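Long-range contacts in neuraminidase (Influenza A virus, PDB 4GDI), which resembles the influenza sialidases that remove terminal sialic acid from glycoconjugates, although its putative active site has diverged: residues H25-W30 with I84-S88; L40-V46 with I353-T358; F137-R141 with V173-Y177; V169-H174 with I195-Y199. One frame throughout, in Å; residues are numbered along the deposited sequence.

Interaction 1: residues H25-W30 with I84-S88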
# COMPACT_ATOMS: atom_id res chain seq x y z
N HIS A 25 -5.65 -13.17 16.55
CA HIS A 25 -6.42 -12.58 15.46
C HIS A 25 -7.78 -13.25 15.42
O HIS A 25 -7.88 -14.45 15.21
CB HIS A 25 -5.66 -12.77 14.13
CG HIS A 25 -6.47 -12.47 12.91
ND1 HIS A 25 -6.49 -11.22 12.31
CD2 HIS A 25 -7.27 -13.26 12.15
CE1 HIS A 25 -7.28 -11.26 11.25
NE2 HIS A 25 -7.77 -12.48 11.13
N ARG A 26 -8.83 -12.49 15.68
CA ARG A 26 -10.17 -12.99 15.44
C ARG A 26 -10.47 -12.78 13.97
O ARG A 26 -10.00 -11.83 13.35
CB ARG A 26 -11.18 -12.27 16.32
CG ARG A 26 -10.86 -12.41 17.78
CD ARG A 26 -11.90 -11.77 18.65
NE ARG A 26 -13.12 -12.56 18.65
CZ ARG A 26 -14.03 -12.49 19.61
NH1 ARG A 26 -13.86 -11.68 20.64
NH2 ARG A 26 -15.12 -13.25 19.53
N GLY A 27 -11.24 -13.69 13.39
CA GLY A 27 -11.65 -13.51 12.01
C GLY A 27 -12.38 -12.18 11.90
O GLY A 27 -12.97 -11.72 12.86
N PHE A 28 -12.33 -11.57 10.73
CA PHE A 28 -13.11 -10.36 10.52
C PHE A 28 -14.58 -10.73 10.74
O PHE A 28 -15.03 -11.80 10.31
CB PHE A 28 -12.81 -9.77 9.14
CG PHE A 28 -11.45 -9.12 9.06
CD1 PHE A 28 -10.32 -9.86 8.74
CD2 PHE A 28 -11.29 -7.77 9.34
CE1 PHE A 28 -9.06 -9.27 8.69
CE2 PHE A 28 -10.04 -7.16 9.30
CZ PHE A 28 -8.92 -7.91 8.97
N PRO A 29 -15.32 -9.88 11.47
CA PRO A 29 -16.64 -10.22 12.00
C PRO A 29 -17.78 -10.02 10.98
O PRO A 29 -18.80 -9.44 11.33
CB PRO A 29 -16.80 -9.22 13.15
CG PRO A 29 -16.11 -8.00 12.64
CD PRO A 29 -14.93 -8.51 11.85
N TRP A 30 -17.59 -10.50 9.76
CA TRP A 30 -18.62 -10.37 8.72
C TRP A 30 -19.86 -11.21 9.02
O TRP A 30 -19.82 -12.17 9.80
CB TRP A 30 -18.05 -10.77 7.35
CG TRP A 30 -16.76 -10.06 6.99
CD1 TRP A 30 -15.67 -10.61 6.38
CD2 TRP A 30 -16.43 -8.68 7.21
NE1 TRP A 30 -14.69 -9.66 6.21
CE2 TRP A 30 -15.13 -8.47 6.71
CE3 TRP A 30 -17.11 -7.60 7.78
CZ2 TRP A 30 -14.50 -7.24 6.76
CZ3 TRP A 30 -16.48 -6.36 7.83
CH2 TRP A 30 -15.18 -6.20 7.33
N ILE A 84 -1.95 -11.07 7.44
CA ILE A 84 -2.93 -11.55 8.40
C ILE A 84 -3.82 -10.43 8.98
O ILE A 84 -5.03 -10.60 9.18
CB ILE A 84 -2.24 -12.35 9.53
CG1 ILE A 84 -3.28 -13.13 10.34
CG2 ILE A 84 -1.41 -11.43 10.41
CD1 ILE A 84 -3.98 -14.19 9.52
N GLY A 85 -3.23 -9.26 9.22
CA GLY A 85 -3.99 -8.16 9.80
C GLY A 85 -4.94 -7.41 8.88
O GLY A 85 -5.67 -6.50 9.33
N SER A 86 -4.96 -7.78 7.60
CA SER A 86 -5.86 -7.14 6.63
C SER A 86 -6.95 -8.09 6.15
O SER A 86 -6.74 -9.30 6.05
CB SER A 86 -5.07 -6.65 5.41
OG SER A 86 -3.98 -5.83 5.80
N ALA A 87 -8.11 -7.53 5.87
CA ALA A 87 -9.14 -8.23 5.11
C ALA A 87 -8.64 -8.48 3.69
O ALA A 87 -7.87 -7.70 3.13
CB ALA A 87 -10.42 -7.41 5.09
N SER A 88 -9.11 -9.58 3.10
CA SER A 88 -8.74 -9.95 1.74
C SER A 88 -9.59 -9.19 0.71
O SER A 88 -10.77 -9.48 0.49
CB SER A 88 -8.87 -11.46 1.57
OG SER A 88 -7.87 -12.16 2.32
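Two CH-pi contacts organise the meeting of these loops, and no hydrogen bond crosses between them. In the first, Ile84 CG1 sits over the face of the His25 imidazole, 4.2 Å from the ring centroid and 13° off its normal. In the second, Ala87 CB stands almost exactly above the Phe28 ring, at 4.1 Å and only 5° off the normal. Further apolar contact comes from Trp30, whose CZ2 edge lies 4.4 Å from Ala87 CB, so the small methyl is met by both Phe28 and Trp30. A third group pairs ring carbons with the polar backbone: His25 CE1 is 3.1 Å from Ile84 O, while Phe28 CZ reaches 3.6 Å to Gly85 O and 3.2 Å to Ala87 N.

Residues 25-30 leave the edge strand 20-25 of one sheet of the neuraminidase beta-propeller, and 84-88 leave strand 78-83 of the next, so the contact joins two adjacent blades, the loop leaving one meeting a loop within the next. It also lies at the tetramer interface: Tyr80 of a second subunit packs on Phe28, and Met95 of that subunit packs on His25. With 244 Å² buried and no directional polar bond between the segments, the fit here depends on aromatic faces set against aliphatic carbons and on ring carbons lying along the peptide backbone.

Interaction 2: residues L40-V46 with I353-T358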
# COMPACT_ATOMS: atom_id res chain seq x y z
N LEU A 40 -13.55 -13.90 -1.43
CA LEU A 40 -14.03 -15.00 -0.62
C LEU A 40 -13.08 -16.19 -0.70
O LEU A 40 -12.67 -16.59 -1.80
CB LEU A 40 -15.42 -15.42 -1.09
CG LEU A 40 -16.47 -14.30 -0.98
CD1 LEU A 40 -17.80 -14.79 -1.48
CD2 LEU A 40 -16.57 -13.82 0.46
N SER A 41 -12.78 -16.77 0.45
CA SER A 41 -11.70 -17.74 0.53
C SER A 41 -12.12 -19.11 1.04
O SER A 41 -13.04 -19.25 1.85
CB SER A 41 -10.58 -17.19 1.42
OG SER A 41 -11.08 -16.80 2.70
N ARG A 42 -11.41 -20.13 0.58
CA ARG A 42 -11.57 -21.46 1.11
C ARG A 42 -10.21 -22.12 1.11
O ARG A 42 -9.30 -21.67 0.44
CB ARG A 42 -12.59 -22.27 0.31
CG ARG A 42 -12.29 -22.45 -1.18
CD ARG A 42 -13.44 -23.22 -1.84
NE ARG A 42 -13.36 -23.23 -3.30
CZ ARG A 42 -14.40 -23.42 -4.11
NH1 ARG A 42 -15.62 -23.60 -3.62
NH2 ARG A 42 -14.22 -23.41 -5.42
N ARG A 43 -10.10 -23.19 1.90
CA ARG A 43 -8.88 -23.97 2.02
C ARG A 43 -7.74 -23.06 2.49
O ARG A 43 -6.59 -23.23 2.10
CB ARG A 43 -8.57 -24.69 0.71
CG ARG A 43 -9.75 -25.58 0.28
CD ARG A 43 -9.39 -26.75 -0.62
NE ARG A 43 -9.37 -26.38 -2.03
CZ ARG A 43 -10.46 -26.21 -2.79
NH1 ARG A 43 -11.68 -26.37 -2.28
NH2 ARG A 43 -10.32 -25.87 -4.07
N ALA A 44 -8.08 -22.13 3.37
CA ALA A 44 -7.12 -21.17 3.87
C ALA A 44 -6.25 -21.75 4.98
O ALA A 44 -6.62 -22.72 5.65
CB ALA A 44 -7.82 -19.89 4.35
N TYR A 45 -5.08 -21.15 5.15
CA TYR A 45 -4.17 -21.50 6.22
C TYR A 45 -3.18 -20.36 6.41
O TYR A 45 -3.17 -19.41 5.63
CB TYR A 45 -3.43 -22.82 5.92
CG TYR A 45 -2.63 -22.80 4.62
CD1 TYR A 45 -3.24 -23.09 3.41
CD2 TYR A 45 -1.28 -22.49 4.62
CE1 TYR A 45 -2.53 -23.08 2.23
CE2 TYR A 45 -0.54 -22.48 3.43
CZ TYR A 45 -1.18 -22.78 2.24
OH TYR A 45 -0.49 -22.76 1.07
N VAL A 46 -2.36 -20.45 7.44
CA VAL A 46 -1.46 -19.36 7.77
C VAL A 46 -0.01 -19.81 7.64
O VAL A 46 0.32 -20.94 7.97
CB VAL A 46 -1.70 -18.84 9.21
CG1 VAL A 46 -0.64 -17.79 9.57
CG2 VAL A 46 -3.11 -18.26 9.36
N ILE A 353 -19.78 -18.34 4.78
CA ILE A 353 -18.39 -18.00 4.51
C ILE A 353 -17.57 -18.47 5.70
O ILE A 353 -18.11 -18.69 6.78
CB ILE A 353 -18.18 -16.48 4.32
CG1 ILE A 353 -18.60 -15.71 5.57
CG2 ILE A 353 -18.97 -15.98 3.12
CD1 ILE A 353 -18.24 -14.25 5.53
N GLN A 354 -16.27 -18.64 5.50
CA GLN A 354 -15.38 -18.89 6.63
C GLN A 354 -14.29 -17.83 6.72
O GLN A 354 -13.73 -17.39 5.71
CB GLN A 354 -14.75 -20.29 6.55
CG GLN A 354 -14.18 -20.64 5.21
CD GLN A 354 -15.22 -21.25 4.31
OE1 GLN A 354 -16.22 -21.80 4.79
NE2 GLN A 354 -15.01 -21.16 3.00
N GLU A 355 -14.02 -17.42 7.95
CA GLU A 355 -12.95 -16.50 8.25
C GLU A 355 -11.98 -17.17 9.22
O GLU A 355 -12.39 -17.86 10.15
CB GLU A 355 -13.55 -15.22 8.85
CG GLU A 355 -13.98 -14.20 7.81
CD GLU A 355 -12.80 -13.64 7.04
OE1 GLU A 355 -11.79 -13.28 7.69
OE2 GLU A 355 -12.87 -13.59 5.79
N LEU A 356 -10.69 -17.00 8.98
CA LEU A 356 -9.68 -17.63 9.83
C LEU A 356 -9.45 -16.78 11.06
O LEU A 356 -9.26 -15.57 10.96
CB LEU A 356 -8.34 -17.79 9.10
CG LEU A 356 -8.13 -18.92 8.10
CD1 LEU A 356 -6.62 -19.07 7.83
CD2 LEU A 356 -8.74 -20.25 8.56
N SER A 357 -9.49 -17.41 12.22
CA SER A 357 -8.93 -16.81 13.42
C SER A 357 -7.64 -17.58 13.75
O SER A 357 -7.41 -18.69 13.25
CB SER A 357 -9.91 -16.92 14.56
OG SER A 357 -10.03 -18.27 14.96
N THR A 358 -6.81 -17.00 14.59
CA THR A 358 -5.56 -17.64 14.98
C THR A 358 -5.39 -17.55 16.49
O THR A 358 -5.80 -16.56 17.10
CB THR A 358 -4.33 -16.99 14.31
OG1 THR A 358 -4.26 -15.61 14.65
CG2 THR A 358 -4.37 -17.12 12.81
O HOH W 1 -11.02 -18.52 5.23
O HOH W 2 -15.41 -17.89 2.75
O HOH W 3 -14.15 -15.59 3.01
O HOH W 4 -11.95 -13.82 2.74
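Face-to-face packing of neighbouring blades in the six-bladed neuraminidase propeller brings strands 39-42 and 44-48 against strand 352-362. The axes show that this is not sheet pairing: segment 44-46 runs 13° from the direction of 353-358 but 8.1 Å away, and segment 40-42 crosses it at 76° with a closest approach of 6.9 Å. The corner falls at Arg43, whose backbone angles (58°/37°) are left-handed.

The principal bump is Leu356. Its CD1 enters a shallow hollow formed by Ala44 CB (3.8 Å from Leu356 CD1), Tyr45 N (3.7 Å) and Val46 CG2 (3.9 Å). Val46 CG2 also meets Thr358 CG2 at 3.8 Å, and at the other end of the contact Leu40 CD2 touches Ile353 CG2 at 4.2 Å. Phe324 packs on both Val46 and Thr358, and Trp340 on Leu356.

Between these apolar contacts, where strand 40-42 crosses at its steep angle, the space beside Ser41 is filled by water and by the Gln354 side chain, which folds over so that NE2 donates to Ser41 O at 3.0 Å (159°). Water 2 donates to Ser41 O (2.9 Å) and accepts from Gln354 N (3.0 Å); water 1 links Ser41 OG (3.1 Å) with Gln354 O (3.0 Å). Water 4 carries the bridge one residue further, lying 3.1 Å from Ser41 OG and 3.2 Å from Glu355 OE2.

Interaction 3: residues F137-R141 with V173-Y177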
# COMPACT_ATOMS: atom_id res chain seq x y z
N PHE A 137 5.69 -32.31 -11.01
CA PHE A 137 5.48 -33.74 -11.18
C PHE A 137 3.99 -34.06 -11.30
O PHE A 137 3.14 -33.28 -10.87
CB PHE A 137 6.16 -34.54 -10.06
CG PHE A 137 5.74 -34.13 -8.67
CD1 PHE A 137 4.66 -34.73 -8.06
CD2 PHE A 137 6.46 -33.17 -7.97
CE1 PHE A 137 4.27 -34.37 -6.77
CE2 PHE A 137 6.08 -32.80 -6.68
CZ PHE A 137 4.98 -33.40 -6.08
N SER A 138 3.68 -35.19 -11.91
CA SER A 138 2.30 -35.55 -12.25
C SER A 138 1.79 -36.72 -11.42
O SER A 138 2.57 -37.50 -10.89
CB SER A 138 2.21 -35.93 -13.73
OG SER A 138 2.59 -34.85 -14.56
N ALA A 139 0.47 -36.84 -11.34
CA ALA A 139 -0.16 -37.98 -10.70
C ALA A 139 0.45 -39.27 -11.20
O ALA A 139 0.82 -39.38 -12.37
CB ALA A 139 -1.65 -37.98 -10.99
N SER A 140 0.54 -40.27 -10.33
CA SER A 140 1.03 -41.58 -10.75
C SER A 140 0.14 -42.72 -10.27
O SER A 140 0.34 -43.86 -10.64
CB SER A 140 2.46 -41.79 -10.26
OG SER A 140 2.51 -41.90 -8.85
N ARG A 141 -0.85 -42.40 -9.43
CA ARG A 141 -1.75 -43.41 -8.91
C ARG A 141 -3.19 -43.05 -9.25
O ARG A 141 -4.13 -43.45 -8.55
CB ARG A 141 -1.56 -43.56 -7.40
CG ARG A 141 -0.17 -44.04 -7.01
CD ARG A 141 0.03 -45.51 -7.38
NE ARG A 141 1.14 -46.11 -6.65
CZ ARG A 141 2.41 -46.09 -7.04
NH1 ARG A 141 2.77 -45.48 -8.17
NH2 ARG A 141 3.34 -46.68 -6.30
N VAL A 173 -2.77 -42.92 -1.51
CA VAL A 173 -1.32 -42.99 -1.42
C VAL A 173 -0.82 -41.66 -0.83
O VAL A 173 -1.33 -40.60 -1.17
CB VAL A 173 -0.69 -43.25 -2.80
CG1 VAL A 173 0.83 -43.24 -2.72
CG2 VAL A 173 -1.19 -44.59 -3.35
N HIS A 174 0.16 -41.74 0.06
CA HIS A 174 0.68 -40.56 0.74
C HIS A 174 2.20 -40.60 0.74
O HIS A 174 2.81 -41.60 1.10
CB HIS A 174 0.12 -40.49 2.16
CG HIS A 174 -1.36 -40.61 2.20
ND1 HIS A 174 -2.20 -39.56 1.86
CD2 HIS A 174 -2.17 -41.67 2.44
CE1 HIS A 174 -3.45 -39.97 1.94
NE2 HIS A 174 -3.46 -41.24 2.30
N ARG A 175 2.80 -39.51 0.28
CA ARG A 175 4.25 -39.42 0.19
C ARG A 175 4.77 -38.17 0.90
O ARG A 175 4.14 -37.11 0.86
CB ARG A 175 4.65 -39.31 -1.28
CG ARG A 175 4.34 -40.53 -2.11
CD ARG A 175 4.81 -40.34 -3.54
NE ARG A 175 4.73 -41.58 -4.29
CZ ARG A 175 5.17 -41.74 -5.53
NH1 ARG A 175 5.72 -40.72 -6.18
NH2 ARG A 175 5.05 -42.93 -6.12
N ILE A 176 5.93 -38.30 1.55
CA ILE A 176 6.68 -37.15 2.00
C ILE A 176 7.61 -36.75 0.88
O ILE A 176 8.36 -37.58 0.36
CB ILE A 176 7.56 -37.45 3.21
CG1 ILE A 176 6.73 -38.00 4.36
CG2 ILE A 176 8.29 -36.17 3.64
CD1 ILE A 176 7.57 -38.51 5.51
N TYR A 177 7.57 -35.48 0.50
CA TYR A 177 8.53 -34.93 -0.43
C TYR A 177 9.52 -34.02 0.30
O TYR A 177 9.13 -33.19 1.11
CB TYR A 177 7.80 -34.15 -1.52
CG TYR A 177 7.26 -35.01 -2.63
CD1 TYR A 177 6.05 -35.68 -2.50
CD2 TYR A 177 7.96 -35.15 -3.81
CE1 TYR A 177 5.56 -36.47 -3.53
CE2 TYR A 177 7.48 -35.94 -4.83
CZ TYR A 177 6.29 -36.60 -4.69
OH TYR A 177 5.83 -37.36 -5.73
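This is a surface contact made by side chains alone, between the end of strand 132-138, an outermost strand of one propeller blade, and strand 173-180 of the following blade. The segments run 160° apart in direction, yet the CA atoms of Phe137 and Tyr177 are 11.2 Å apart, too far for strand pairing, and no hydrogen bond crosses.

An offset stack holds the inner end: the Phe137 and Tyr177 rings have centroids 4.5 Å apart and planes inclined by only 8°, with Phe137 CE1 3.7 Å from Tyr177 CZ. Towards the outside the packing loosens. Arg141 lays its aliphatic part on Val173, CG to CG2 at 3.8 Å, while Arg141 NH1 and Arg175 NH2 come within 4.0 Å despite their like charges. Within its own strand, Arg175 NH1 makes a weak 3.4 Å hydrogen bond to Tyr177 OH.

Neighbouring strands supply further partners. Asp165, on neighbouring strand 158-165, accepts from the backbone N of both Ser140 and Arg141. From strand 183-189, on the other side of 173-180, Trp187 stacks with Tyr177 and makes a cation-pi contact with Arg175, whose NE is hydrogen-bonded to Gln189 OE1.

Interaction 4: residues V169-H174 with I195-Y199. With NAG (2-acetamido-2-deoxy-beta-D-glucopyranose), chain P.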
# COMPACT_ATOMS: atom_id res chain seq x y z
N VAL A 169 -10.59 -42.72 -1.17
CA VAL A 169 -10.09 -42.63 0.20
C VAL A 169 -9.79 -44.01 0.79
O VAL A 169 -9.11 -44.10 1.81
CB VAL A 169 -11.07 -41.89 1.12
CG1 VAL A 169 -11.37 -40.50 0.58
CG2 VAL A 169 -12.35 -42.70 1.31
N ASN A 170 -10.29 -45.08 0.16
CA ASN A 170 -10.05 -46.44 0.66
C ASN A 170 -8.82 -47.09 0.05
O ASN A 170 -8.45 -48.20 0.41
CB ASN A 170 -11.29 -47.34 0.51
CG ASN A 170 -11.70 -47.55 -0.94
OD1 ASN A 170 -10.91 -47.36 -1.87
ND2 ASN A 170 -12.96 -47.95 -1.14
N GLN A 171 -8.17 -46.39 -0.88
CA GLN A 171 -6.86 -46.82 -1.34
C GLN A 171 -5.99 -45.61 -1.70
O GLN A 171 -5.46 -45.51 -2.81
CB GLN A 171 -6.97 -47.78 -2.52
CG GLN A 171 -7.99 -47.36 -3.55
CD GLN A 171 -8.12 -48.37 -4.68
OE1 GLN A 171 -7.23 -49.20 -4.89
NE2 GLN A 171 -9.24 -48.31 -5.39
N SER A 172 -5.83 -44.70 -0.74
CA SER A 172 -5.06 -43.49 -0.97
C SER A 172 -3.56 -43.75 -0.84
O SER A 172 -3.14 -44.68 -0.16
CB SER A 172 -5.48 -42.40 -0.00
OG SER A 172 -5.40 -42.84 1.34
N VAL A 173 -2.77 -42.92 -1.51
CA VAL A 173 -1.32 -42.99 -1.42
C VAL A 173 -0.82 -41.66 -0.83
O VAL A 173 -1.33 -40.60 -1.17
CB VAL A 173 -0.69 -43.25 -2.80
CG1 VAL A 173 0.83 -43.24 -2.72
CG2 VAL A 173 -1.19 -44.59 -3.35
N HIS A 174 0.16 -41.74 0.06
CA HIS A 174 0.68 -40.56 0.74
C HIS A 174 2.20 -40.60 0.74
O HIS A 174 2.81 -41.60 1.10
CB HIS A 174 0.12 -40.49 2.16
CG HIS A 174 -1.36 -40.61 2.20
ND1 HIS A 174 -2.20 -39.56 1.86
CD2 HIS A 174 -2.17 -41.67 2.44
CE1 HIS A 174 -3.45 -39.97 1.94
NE2 HIS A 174 -3.46 -41.24 2.30
N ILE A 195 -5.51 -47.34 6.41
CA ILE A 195 -5.99 -46.02 6.81
C ILE A 195 -5.97 -45.04 5.64
O ILE A 195 -5.58 -45.40 4.53
CB ILE A 195 -5.15 -45.42 7.98
CG1 ILE A 195 -3.76 -44.98 7.50
CG2 ILE A 195 -5.04 -46.41 9.12
CD1 ILE A 195 -3.02 -44.10 8.51
N ASN A 196 -6.39 -43.81 5.92
CA ASN A 196 -6.37 -42.70 4.97
C ASN A 196 -5.77 -41.51 5.73
O ASN A 196 -6.05 -41.35 6.92
CB ASN A 196 -7.80 -42.40 4.50
CG ASN A 196 -7.91 -41.14 3.68
OD1 ASN A 196 -8.62 -40.21 4.05
ND2 ASN A 196 -7.24 -41.12 2.55
N PHE A 197 -4.95 -40.70 5.06
CA PHE A 197 -4.19 -39.64 5.73
C PHE A 197 -4.16 -38.33 4.92
O PHE A 197 -3.13 -37.97 4.34
CB PHE A 197 -2.74 -40.11 5.96
CG PHE A 197 -2.03 -39.36 7.08
CD1 PHE A 197 -1.48 -38.11 6.86
CD2 PHE A 197 -1.92 -39.93 8.35
CE1 PHE A 197 -0.83 -37.42 7.89
CE2 PHE A 197 -1.28 -39.25 9.38
CZ PHE A 197 -0.73 -38.00 9.16
N GLU A 198 -5.30 -37.65 4.88
CA GLU A 198 -5.46 -36.40 4.13
C GLU A 198 -5.22 -35.19 5.04
O GLU A 198 -5.25 -35.29 6.26
CB GLU A 198 -6.87 -36.29 3.55
CG GLU A 198 -7.33 -37.49 2.71
CD GLU A 198 -6.61 -37.61 1.38
OE1 GLU A 198 -6.19 -36.57 0.81
OE2 GLU A 198 -6.48 -38.75 0.90
N TYR A 199 -5.03 -34.03 4.40
CA TYR A 199 -5.03 -32.75 5.09
C TYR A 199 -3.97 -32.64 6.20
O TYR A 199 -4.24 -32.06 7.26
CB TYR A 199 -6.39 -32.49 5.73
CG TYR A 199 -7.60 -32.72 4.85
CD1 TYR A 199 -7.52 -32.60 3.47
CD2 TYR A 199 -8.83 -33.03 5.43
CE1 TYR A 199 -8.66 -32.79 2.68
CE2 TYR A 199 -9.96 -33.23 4.65
CZ TYR A 199 -9.87 -33.10 3.28
OH TYR A 199 -10.99 -33.30 2.52
C1 NAG P . -13.40 -47.69 -2.49
C2 NAG P . -13.86 -48.96 -3.21
C3 NAG P . -14.29 -48.64 -4.63
C4 NAG P . -15.43 -47.64 -4.53
C5 NAG P . -14.89 -46.38 -3.86
C6 NAG P . -15.92 -45.25 -3.81
C7 NAG P . -13.15 -51.24 -2.79
C8 NAG P . -12.69 -52.35 -3.69
N2 NAG P . -12.85 -50.00 -3.19
O3 NAG P . -14.70 -49.81 -5.31
O4 NAG P . -15.97 -47.37 -5.80
O5 NAG P . -14.41 -46.68 -2.55
O6 NAG P . -17.00 -45.54 -2.94
O7 NAG P . -13.76 -51.48 -1.75
O HOH W 5 -3.60 -45.60 2.44
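An N-glycosylation sequon, Asn170-Gln171-Ser172, occupies the turn before strand 173-180 of a beta-propeller blade, and here it packs against the linker 195-199 that leads to the next blade. Asn170 carries the sugar, with ND2 bonded covalently to NAG C1 (1.4 Å); its CA-to-CB bond points away from the linker, whereas that of the buried Ser172 points toward it.

With Ser172 turned inward, a polar network forms. Asn196 ND2 donates to Ser172 OG at 2.8 Å (157°) and to Glu198 OE2 at 3.0 Å (153°), which uses both amide protons. Ser172 OG is also hydrogen-bonded to His174 NE2 at 2.7 Å, and His174 ND1 has its partner in Ser164. Charge on Glu198 is met by a salt bridge to Arg146. The Asn196 OD1 atom accepts from Leu216 N, and the side chain touches Asn215, a ligand of the calcium ion bound in this structure, so the network borders the metal site.

Packing supplements the bonds. Val169 O lies 3.4 Å from Asn196 CB, and a water stands between the backbones, 2.8 Å from Ser172 O and 2.9 Å from Ile195 O. Over the His174 ring rests Phe197 CB in a CH-pi contact, 3.9 Å from the centroid and 8° off the normal.

How the interactions relate
The four contacts form two clusters in one propeller. Interactions 1 and 2 have centres about 9 Å apart and touch directly, His25 O lying 2.8 Å from Thr358 N in a probable hydrogen bond; their segments alternate along the chain. Both join the blade of strands 20-25 and 352-362, built from the two chain ends, to the blade that follows, and so help close the ring. Interactions 3 and 4, with centres about 11 Å apart, share Val173 and His174 on strand 173-180, whose two faces they use to reach the preceding blade and the linker onward. They fall within the 306 residues separating the segments of interaction 2, and their centres lie 33-34 Å from that of interaction 1.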